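Local structure of venom allergen-like (VAL) 4 protein (Schistosoma mansoni, 4P27) at residues A10-H15 with I84-K89; Q30-L36 with Y150-E155; N42-K48 with I67-F71. The protein binds lipids and belongs to the SCP/TAPS branch of the CAP superfamily, although it lacks the prototypical CAP motifs. One frame throughout, in Å; residues are numbered along the deposited sequence.

Contact 1: A10-H15 with I84-K89; sequences AIYNFH and IEGAMK
M88 shows how one bent side chain can serve several neighbours at once. Its CB sits 3.3 Å from the centroid of the F14 ring and only 5° off the ring normal, so the methylene rests squarely on the aromatic face in a CH-pi contact. The chain bends at its second torsion, which puts M88 SD 5.0 Å from the F14 centroid, an oblique Met-aromatic contact, and 4.0 Å from H15 CE1. F14 offers its ring by holding CG anti to the backbone N (chi1 -172°), and the two side chains slide past each other in opposite directions. I11 instead meets its partners nearly at right angles: CG2 faces the M88 sulfur, while CG1 lies 3.6 Å from I84 CG2. This is the packing of helix 6-22 beside helix 84-93 in the alpha-beta-alpha sandwich of the CAP fold, the local axes running roughly parallel with a crossing angle of -27°. The central sheet backs the pair: I11 touches C125 and C138, and I84 touches Y127 and I136. H15 is pinned at both ring nitrogens: ND1 makes a nearly straight 2.9 Å bond to I11 O, one turn back in its own helix, and NE2 bonds to Y140 OH. I11 O thus accepts twice, since H15 N reaches it as well. On the solvent side, E85 bends so that OE2 comes 3.5 Å from A10 CB, and a water donating to A10 O at 2.7 Å makes a second, weak bond to that carboxylate oxygen.

Contact 2: Q30-L36 with Y150-E155; sequences QPPAKNL and YEAKPE. With NAG (2-acetamido-2-deoxy-beta-D-glucopyranose), chain B.
Three direct hydrogen bonds join the segments. K34 N donates to E151 O at 2.8 Å and K153 N to P32 O at 3.0 Å; these two flank the A33-A152 pair and make a single beta-type bridge between loops that otherwise have no regular structure. The third comes from a side chain: Y150 OH donates to P31 O at 2.7 Å, lying nearly along the C=O axis. A water bound to Q30 OE1 at 2.8 Å donates to the same hydroxyl at 2.7 Å, so the phenol oxygen gives one bond and receives another, which fixes the far end of the ring.

Apolar contacts fill in around these bonds. Y150 places CG between its backbone N and carbonyl carbon (chi1 56°), and the ring stretches back along 30-36. A33 CB lies over one face, 3.6 Å from the ring centroid and offset toward the rim, while L36 CD2 touches Y150 CB. The extended aliphatic chain of K153 crosses the P32 ring at about a right angle.

Charge plays a looser part. K34 and E151 lie side by side, but K34 NZ stays 4.2 Å from E151 OE1, beyond salt-bridge range.

The glycan and its water form a further polar group. N35 ND2 donates to NAG O7 at 2.9 Å. A second water links N35 O with E151 N.

Behind the contact, V22, the last residue of helix 6-22, meets both L36 and Y150 and shares a backbone hydrogen bond with A33. P32 rests on the C25-C158 disulfide, K153 NZ binds K23 O, and Q30 NE2 reaches Y98 O in strand 98-99.

Contact 3: N42-K48 with I67-F71; sequences NKLLANK and IIGDF
A type II' beta turn, I68 to F71, packs against the N-terminal turns of helix 43-54, whose start is capped by N42. The turn is closed by F71 N to I68 O at 3.0 Å, with G69 at positive phi in its second position; L44 CD1 approaches G69 CA to 3.6 Å. I68 leans into the helix, its CD1 lying 3.8 Å from K48 CB, and its CG2 faces L44. K48 bends at its second and third torsions, sliding past I68 in the opposite sense, and its NZ makes a weak bond to N64 O. Next to them L45 CD2 comes 3.6 Å from F71 CE2. As the N-cap, N42 uses OD1 to accept from L45 N at 2.9 Å through an in-plane lone pair. The other arm of the amide, ND2, meets the edge of the F71 ring near its plane, 3.7 Å from CZ, with the two planes 76° apart. The cap therefore fixes which way round the amide sits, OD1 toward the helix backbone, while the turn itself is joined to the helix by apolar packing.

The three contacts lie in different parts of one sandwich. Contact 1 and contact 3 lie against opposite faces of the central sheet, with centres 20 Å apart and nearest atoms about 7 Å apart. Contact 2 is placed at the far end of helix 6-22, the helix that also supplies half of contact 1; their centres are 22 Å apart and their nearest atoms again about 7 Å. Contacts 2 and 3 are the most separated, 29 Å between centres. Along the chain, the segments of contacts 1 and 2 alternate, whereas contact 3 is nested within the loops closed by both. Among the three, contact 2 meets the N118-linked glycan, through N35 and E151.

Contact 1: A10-H15 with I84-K89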
loop_
_atom_site.group_PDB
_atom_site.type_symbol
_atom_site.label_atom_id
_atom_site.label_comp_id
_atom_site.label_asym_id
_atom_site.label_seq_id
_atom_site.Cartn_x
_atom_site.Cartn_y
_atom_site.Cartn_z
ATOM N N ALA A 10 -11.151 -7.106 -2.962
ATOM C CA ALA A 10 -11.347 -5.707 -3.068
ATOM C C ALA A 10 -10.009 -4.900 -2.811
ATOM O O ALA A 10 -9.743 -3.894 -3.495
ATOM C CB ALA A 10 -12.433 -5.318 -2.042
ATOM N N ILE A 11 -9.224 -5.305 -1.795
ATOM C CA ILE A 11 -8.030 -4.522 -1.435
ATOM C C ILE A 11 -7.039 -4.710 -2.629
ATOM O O ILE A 11 -6.487 -3.789 -3.090
ATOM C CB ILE A 11 -7.436 -5.050 -0.149
ATOM C CG1 ILE A 11 -8.323 -4.611 1.040
ATOM C CG2 ILE A 11 -5.963 -4.539 0.022
ATOM C CD1 ILE A 11 -8.067 -5.457 2.285
ATOM N N TYR A 12 -6.890 -5.926 -3.133
ATOM C CA TYR A 12 -6.017 -6.243 -4.287
ATOM C C TYR A 12 -6.376 -5.449 -5.523
ATOM O O TYR A 12 -5.500 -4.759 -6.139
ATOM C CB TYR A 12 -6.079 -7.770 -4.569
ATOM C CG TYR A 12 -5.062 -8.292 -5.564
ATOM C CD1 TYR A 12 -3.768 -7.677 -5.696
ATOM C CD2 TYR A 12 -5.360 -9.388 -6.369
ATOM C CE1 TYR A 12 -2.831 -8.183 -6.579
ATOM C CE2 TYR A 12 -4.421 -9.892 -7.324
ATOM C CZ TYR A 12 -3.171 -9.278 -7.421
ATOM O OH TYR A 12 -2.237 -9.747 -8.326
ATOM N N ASN A 13 -7.675 -5.421 -5.853
ATOM C CA ASN A 13 -8.072 -4.654 -7.060
ATOM C C ASN A 13 -7.913 -3.145 -6.883
ATOM O O ASN A 13 -7.699 -2.407 -7.840
ATOM C CB ASN A 13 -9.559 -4.907 -7.409
ATOM C CG ASN A 13 -9.840 -6.331 -7.941
ATOM O OD1 ASN A 13 -10.967 -6.808 -7.791
ATOM N ND2 ASN A 13 -8.845 -7.022 -8.465
ATOM N N PHE A 14 -8.184 -2.652 -5.693
ATOM C CA PHE A 14 -8.027 -1.218 -5.449
ATOM C C PHE A 14 -6.518 -0.856 -5.681
ATOM O O PHE A 14 -6.217 0.139 -6.312
ATOM C CB PHE A 14 -8.433 -0.900 -3.988
ATOM C CG PHE A 14 -8.479 0.586 -3.714
ATOM C CD1 PHE A 14 -7.305 1.293 -3.379
ATOM C CD2 PHE A 14 -9.671 1.289 -3.773
ATOM C CE1 PHE A 14 -7.340 2.649 -3.181
ATOM C CE2 PHE A 14 -9.727 2.674 -3.523
ATOM C CZ PHE A 14 -8.562 3.354 -3.238
ATOM N N HIS A 15 -5.600 -1.700 -5.194
ATOM C CA HIS A 15 -4.161 -1.430 -5.447
ATOM C C HIS A 15 -3.784 -1.515 -6.932
ATOM O O HIS A 15 -3.112 -0.629 -7.458
ATOM C CB HIS A 15 -3.280 -2.433 -4.684
ATOM C CG HIS A 15 -3.116 -2.104 -3.249
ATOM N ND1 HIS A 15 -4.063 -2.442 -2.305
ATOM C CD2 HIS A 15 -2.063 -1.574 -2.559
ATOM C CE1 HIS A 15 -3.634 -2.073 -1.100
ATOM N NE2 HIS A 15 -2.410 -1.580 -1.218
ATOM N N ILE A 84 -13.364 -1.381 4.750
ATOM C CA ILE A 84 -12.228 -1.594 3.872
ATOM C C ILE A 84 -12.053 -0.534 2.782
ATOM O O ILE A 84 -10.976 0.053 2.629
ATOM C CB ILE A 84 -12.333 -3.009 3.406
ATOM C CG1 ILE A 84 -12.157 -3.896 4.644
ATOM C CG2 ILE A 84 -11.437 -3.310 2.222
ATOM C CD1 ILE A 84 -11.531 -5.198 4.255
ATOM N N GLU A 85 -13.131 -0.172 2.123
ATOM C CA GLU A 85 -13.003 0.869 1.106
ATOM C C GLU A 85 -12.647 2.216 1.694
ATOM O O GLU A 85 -11.981 3.019 1.035
ATOM C CB GLU A 85 -14.291 0.997 0.208
ATOM C CG GLU A 85 -14.646 -0.268 -0.620
ATOM C CD GLU A 85 -13.631 -0.696 -1.707
ATOM O OE1 GLU A 85 -13.139 0.149 -2.481
ATOM O OE2 GLU A 85 -13.327 -1.905 -1.828
ATOM N N GLY A 86 -13.127 2.501 2.905
ATOM C CA GLY A 86 -12.751 3.749 3.491
ATOM C C GLY A 86 -11.243 3.747 3.756
ATOM O O GLY A 86 -10.576 4.744 3.522
ATOM N N ALA A 87 -10.751 2.641 4.325
ATOM C CA ALA A 87 -9.325 2.480 4.584
ATOM C C ALA A 87 -8.510 2.735 3.269
ATOM O O ALA A 87 -7.579 3.566 3.269
ATOM C CB ALA A 87 -9.071 1.107 5.129
ATOM N N MET A 88 -8.925 2.124 2.146
ATOM C CA MET A 88 -8.146 2.157 0.889
ATOM C C MET A 88 -8.077 3.588 0.428
ATOM O O MET A 88 -7.021 4.075 -0.001
ATOM C CB MET A 88 -8.749 1.300 -0.237
ATOM C CG MET A 88 -8.738 -0.222 -0.056
ATOM S SD MET A 88 -7.057 -0.765 0.409
ATOM C CE MET A 88 -7.019 -0.912 2.200
ATOM N N LYS A 89 -9.207 4.282 0.559
ATOM C CA LYS A 89 -9.342 5.630 0.080
ATOM C C LYS A 89 -8.547 6.597 0.970
ATOM O O LYS A 89 -7.944 7.552 0.489
ATOM C CB LYS A 89 -10.811 6.030 0.139
ATOM C CG LYS A 89 -11.114 7.137 -0.843
ATOM C CD LYS A 89 -12.183 8.125 -0.366
ATOM C CE LYS A 89 -12.594 8.979 -1.573
ATOM N NZ LYS A 89 -13.937 9.612 -1.475
HETATM O O HOH W 1 -11.592 -2.351 -4.675
#

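Contact 2: Q30-L36 with Y150-E155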
loop_
_atom_site.group_PDB
_atom_site.type_symbol
_atom_site.label_atom_id
_atom_site.label_comp_id
_atom_site.label_asym_id
_atom_site.label_seq_id
_atom_site.Cartn_x
_atom_site.Cartn_y
_atom_site.Cartn_z
ATOM N N GLN A 30 -0.243 14.559 -9.625
ATOM C CA GLN A 30 0.977 13.722 -9.413
ATOM C C GLN A 30 1.520 13.417 -10.781
ATOM O O GLN A 30 0.740 13.032 -11.603
ATOM C CB GLN A 30 0.620 12.374 -8.689
ATOM C CG GLN A 30 0.278 12.484 -7.187
ATOM C CD GLN A 30 1.364 13.188 -6.388
ATOM O OE1 GLN A 30 2.540 13.107 -6.705
ATOM N NE2 GLN A 30 0.964 13.848 -5.310
ATOM N N PRO A 31 2.858 13.491 -11.013
ATOM C CA PRO A 31 3.355 13.111 -12.347
ATOM C C PRO A 31 3.058 11.650 -12.665
ATOM O O PRO A 31 3.014 10.839 -11.759
ATOM C CB PRO A 31 4.865 13.362 -12.253
ATOM C CG PRO A 31 5.204 13.103 -10.801
ATOM C CD PRO A 31 3.978 13.687 -10.058
ATOM N N PRO A 32 2.854 11.310 -13.955
ATOM C CA PRO A 32 2.544 9.914 -14.228
ATOM C C PRO A 32 3.790 9.062 -14.120
ATOM O O PRO A 32 4.866 9.532 -14.411
ATOM C CB PRO A 32 2.075 9.925 -15.739
ATOM C CG PRO A 32 2.715 11.148 -16.317
ATOM C CD PRO A 32 2.627 12.174 -15.157
ATOM N N ALA A 33 3.620 7.789 -13.828
ATOM C CA ALA A 33 4.725 6.915 -13.681
ATOM C C ALA A 33 5.119 6.262 -15.001
ATOM O O ALA A 33 4.224 5.833 -15.800
ATOM C CB ALA A 33 4.325 5.842 -12.704
ATOM N N LYS A 34 6.424 6.141 -15.235
ATOM C CA LYS A 34 6.915 5.518 -16.440
ATOM C C LYS A 34 6.715 3.994 -16.442
ATOM O O LYS A 34 6.343 3.406 -17.469
ATOM C CB LYS A 34 8.394 5.803 -16.641
ATOM C CG LYS A 34 8.965 5.320 -17.991
ATOM C CD LYS A 34 10.484 5.276 -17.903
ATOM C CE LYS A 34 11.183 5.850 -19.128
ATOM N NZ LYS A 34 12.056 4.760 -19.621
ATOM N N ASN A 35 7.001 3.351 -15.321
ATOM C CA ASN A 35 6.886 1.903 -15.183
ATOM C C ASN A 35 6.473 1.572 -13.692
ATOM O O ASN A 35 6.872 2.318 -12.775
ATOM C CB ASN A 35 8.224 1.251 -15.448
ATOM C CG ASN A 35 8.151 -0.264 -15.258
ATOM O OD1 ASN A 35 7.540 -0.940 -16.095
ATOM N ND2 ASN A 35 8.699 -0.803 -14.120
ATOM N N LEU A 36 5.744 0.477 -13.449
ATOM C CA LEU A 36 5.516 -0.038 -12.070
ATOM C C LEU A 36 5.475 -1.522 -12.275
ATOM O O LEU A 36 4.891 -1.978 -13.235
ATOM C CB LEU A 36 4.160 0.425 -11.534
ATOM C CG LEU A 36 3.990 1.907 -11.336
ATOM C CD1 LEU A 36 2.570 2.144 -10.832
ATOM C CD2 LEU A 36 5.078 2.554 -10.449
ATOM N N TYR A 150 8.712 6.145 -7.953
ATOM C CA TYR A 150 8.837 5.723 -9.346
ATOM C C TYR A 150 9.558 6.786 -10.245
ATOM O O TYR A 150 9.753 7.941 -9.853
ATOM C CB TYR A 150 7.457 5.370 -9.951
ATOM C CG TYR A 150 6.412 6.508 -9.858
ATOM C CD1 TYR A 150 6.431 7.582 -10.743
ATOM C CD2 TYR A 150 5.408 6.458 -8.880
ATOM C CE1 TYR A 150 5.484 8.635 -10.629
ATOM C CE2 TYR A 150 4.448 7.463 -8.775
ATOM C CZ TYR A 150 4.486 8.555 -9.669
ATOM O OH TYR A 150 3.572 9.588 -9.485
ATOM N N GLU A 151 9.835 6.422 -11.485
ATOM C CA GLU A 151 10.368 7.420 -12.442
ATOM C C GLU A 151 9.195 8.071 -13.157
ATOM O O GLU A 151 8.317 7.349 -13.644
ATOM C CB GLU A 151 11.067 6.708 -13.523
ATOM C CG GLU A 151 12.443 6.189 -13.244
ATOM C CD GLU A 151 12.993 5.619 -14.559
ATOM O OE1 GLU A 151 12.484 5.999 -15.646
ATOM O OE2 GLU A 151 13.900 4.774 -14.509
ATOM N N ALA A 152 9.206 9.392 -13.266
ATOM C CA ALA A 152 8.153 10.107 -14.011
ATOM C C ALA A 152 8.269 9.888 -15.553
ATOM O O ALA A 152 9.322 9.508 -16.060
ATOM C CB ALA A 152 8.243 11.593 -13.691
ATOM N N LYS A 153 7.192 10.120 -16.280
ATOM C CA LYS A 153 7.230 10.154 -17.751
ATOM C C LYS A 153 6.356 11.359 -18.089
ATOM O O LYS A 153 5.714 11.957 -17.183
ATOM C CB LYS A 153 6.701 8.864 -18.403
ATOM C CG LYS A 153 5.150 8.802 -18.297
ATOM C CD LYS A 153 4.544 7.577 -19.004
ATOM C CE LYS A 153 3.032 7.555 -18.734
ATOM N NZ LYS A 153 2.478 6.245 -19.194
ATOM N N PRO A 154 6.461 11.823 -19.355
ATOM C CA PRO A 154 5.811 13.054 -19.759
ATOM C C PRO A 154 4.296 12.833 -19.759
ATOM O O PRO A 154 3.811 11.754 -20.160
ATOM C CB PRO A 154 6.341 13.308 -21.191
ATOM C CG PRO A 154 7.588 12.474 -21.319
ATOM C CD PRO A 154 7.493 11.332 -20.303
ATOM N N GLU A 155 3.554 13.781 -19.232
ATOM C CA GLU A 155 2.090 13.676 -19.283
ATOM C C GLU A 155 1.493 13.389 -20.720
ATOM O O GLU A 155 0.516 12.662 -20.826
ATOM C CB GLU A 155 1.424 14.824 -18.537
ATOM C CG GLU A 155 1.269 16.067 -19.400
ATOM C CD GLU A 155 0.922 17.329 -18.605
ATOM O OE1 GLU A 155 0.801 18.413 -19.247
ATOM O OE2 GLU A 155 0.768 17.247 -17.346
HETATM C C1 NAG B . 11.947 2.378 -10.054
HETATM C C2 NAG B . 12.693 1.810 -11.273
HETATM C C3 NAG B . 14.149 2.156 -11.285
HETATM C C4 NAG B . 14.280 3.641 -11.093
HETATM C C5 NAG B . 13.679 4.009 -9.755
HETATM C C6 NAG B . 13.965 5.462 -9.485
HETATM C C7 NAG B . 11.580 -0.195 -11.875
HETATM C C8 NAG B . 11.538 -1.672 -11.795
HETATM N N2 NAG B . 12.624 0.385 -11.360
HETATM O O3 NAG B . 14.714 1.742 -12.522
HETATM O O4 NAG B . 15.631 3.988 -11.121
HETATM O O5 NAG B . 12.294 3.719 -9.776
HETATM O O6 NAG B . 13.336 5.904 -8.308
HETATM O O7 NAG B . 10.675 0.400 -12.375
HETATM O O HOH W 2 3.319 10.386 -6.910
HETATM O O HOH W 3 9.321 3.526 -12.363
#

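Contact 3: N42-K48 with I67-F71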
loop_
_atom_site.group_PDB
_atom_site.type_symbol
_atom_site.label_atom_id
_atom_site.label_comp_id
_atom_site.label_asym_id
_atom_site.label_seq_id
_atom_site.Cartn_x
_atom_site.Cartn_y
_atom_site.Cartn_z
ATOM N N ASN A 42 0.413 -12.663 -2.583
ATOM C CA ASN A 42 1.356 -13.618 -2.034
ATOM C C ASN A 42 0.811 -14.117 -0.728
ATOM O O ASN A 42 0.425 -13.326 0.158
ATOM C CB ASN A 42 2.689 -13.008 -1.755
ATOM C CG ASN A 42 3.646 -13.998 -1.105
ATOM O OD1 ASN A 42 3.723 -14.183 0.109
ATOM N ND2 ASN A 42 4.456 -14.596 -1.940
ATOM N N LYS A 43 0.704 -15.430 -0.598
ATOM C CA LYS A 43 -0.155 -16.063 0.445
ATOM C C LYS A 43 0.536 -15.903 1.770
ATOM O O LYS A 43 -0.103 -15.715 2.797
ATOM C CB LYS A 43 -0.280 -17.574 0.158
ATOM C CG LYS A 43 -1.609 -18.218 0.474
ATOM C CD LYS A 43 -2.252 -18.761 -0.800
ATOM C CE LYS A 43 -2.297 -20.281 -0.790
ATOM N NZ LYS A 43 -2.633 -20.828 -2.144
ATOM N N LEU A 44 1.871 -16.013 1.749
ATOM C CA LEU A 44 2.676 -15.858 2.950
ATOM C C LEU A 44 2.604 -14.401 3.544
ATOM O O LEU A 44 2.511 -14.214 4.797
ATOM C CB LEU A 44 4.144 -16.245 2.674
ATOM C CG LEU A 44 4.913 -17.033 3.736
ATOM C CD1 LEU A 44 6.425 -16.976 3.460
ATOM C CD2 LEU A 44 4.533 -16.690 5.201
ATOM N N LEU A 45 2.688 -13.400 2.672
ATOM C CA LEU A 45 2.522 -12.014 3.116
ATOM C C LEU A 45 1.086 -11.881 3.747
ATOM O O LEU A 45 0.941 -11.223 4.805
ATOM C CB LEU A 45 2.709 -11.075 1.964
ATOM C CG LEU A 45 4.055 -10.825 1.287
ATOM C CD1 LEU A 45 3.855 -9.718 0.254
ATOM C CD2 LEU A 45 5.131 -10.412 2.327
ATOM N N ALA A 46 0.073 -12.474 3.097
ATOM C CA ALA A 46 -1.341 -12.323 3.478
ATOM C C ALA A 46 -1.628 -12.994 4.843
ATOM O O ALA A 46 -2.236 -12.404 5.730
ATOM C CB ALA A 46 -2.269 -12.869 2.419
ATOM N N ASN A 47 -1.063 -14.171 5.046
ATOM C CA ASN A 47 -1.202 -14.842 6.312
ATOM C C ASN A 47 -0.502 -14.134 7.409
ATOM O O ASN A 47 -1.022 -14.102 8.563
ATOM C CB ASN A 47 -0.671 -16.274 6.219
ATOM C CG ASN A 47 -1.507 -17.104 5.298
ATOM O OD1 ASN A 47 -2.613 -16.699 4.901
ATOM N ND2 ASN A 47 -0.981 -18.264 4.902
ATOM N N LYS A 48 0.689 -13.591 7.127
ATOM C CA LYS A 48 1.394 -12.904 8.212
ATOM C C LYS A 48 0.613 -11.652 8.572
ATOM O O LYS A 48 0.483 -11.308 9.775
ATOM C CB LYS A 48 2.838 -12.637 7.902
ATOM C CG LYS A 48 3.629 -13.975 8.023
ATOM C CD LYS A 48 4.178 -14.275 9.421
ATOM C CE LYS A 48 4.870 -13.037 9.974
ATOM N NZ LYS A 48 5.404 -13.281 11.322
ATOM N N ILE A 67 9.290 -9.975 9.565
ATOM C CA ILE A 67 10.147 -11.081 9.135
ATOM C C ILE A 67 9.247 -12.116 8.510
ATOM O O ILE A 67 8.468 -12.709 9.221
ATOM C CB ILE A 67 10.952 -11.687 10.337
ATOM C CG1 ILE A 67 11.738 -10.537 11.016
ATOM C CG2 ILE A 67 11.852 -12.795 9.762
ATOM C CD1 ILE A 67 12.390 -10.792 12.414
ATOM N N ILE A 68 9.286 -12.296 7.189
ATOM C CA ILE A 68 8.295 -13.113 6.535
ATOM C C ILE A 68 9.084 -13.907 5.507
ATOM O O ILE A 68 9.781 -13.300 4.621
ATOM C CB ILE A 68 7.131 -12.246 5.841
ATOM C CG1 ILE A 68 6.421 -11.335 6.895
ATOM C CG2 ILE A 68 6.076 -13.182 5.189
ATOM C CD1 ILE A 68 5.387 -10.361 6.292
ATOM N N GLY A 69 8.991 -15.241 5.615
ATOM C CA GLY A 69 9.724 -16.160 4.698
ATOM C C GLY A 69 11.083 -15.666 4.441
ATOM O O GLY A 69 11.738 -15.257 5.404
ATOM N N ASP A 70 11.476 -15.598 3.162
ATOM C CA ASP A 70 12.798 -15.132 2.708
ATOM C C ASP A 70 12.838 -13.719 2.261
ATOM O O ASP A 70 13.913 -13.258 1.785
ATOM C CB ASP A 70 13.328 -15.982 1.492
ATOM C CG ASP A 70 13.374 -17.460 1.866
ATOM O OD1 ASP A 70 13.744 -17.779 3.050
ATOM O OD2 ASP A 70 12.921 -18.272 1.050
ATOM N N PHE A 71 11.725 -12.995 2.369
ATOM C CA PHE A 71 11.764 -11.628 1.790
ATOM C C PHE A 71 12.841 -10.818 2.489
ATOM O O PHE A 71 12.834 -10.707 3.703
ATOM C CB PHE A 71 10.378 -10.980 1.964
ATOM C CG PHE A 71 9.309 -11.638 1.091
ATOM C CD1 PHE A 71 9.383 -11.560 -0.291
ATOM C CD2 PHE A 71 8.271 -12.369 1.680
ATOM C CE1 PHE A 71 8.421 -12.161 -1.096
ATOM C CE2 PHE A 71 7.300 -12.951 0.883
ATOM C CZ PHE A 71 7.390 -12.879 -0.495
#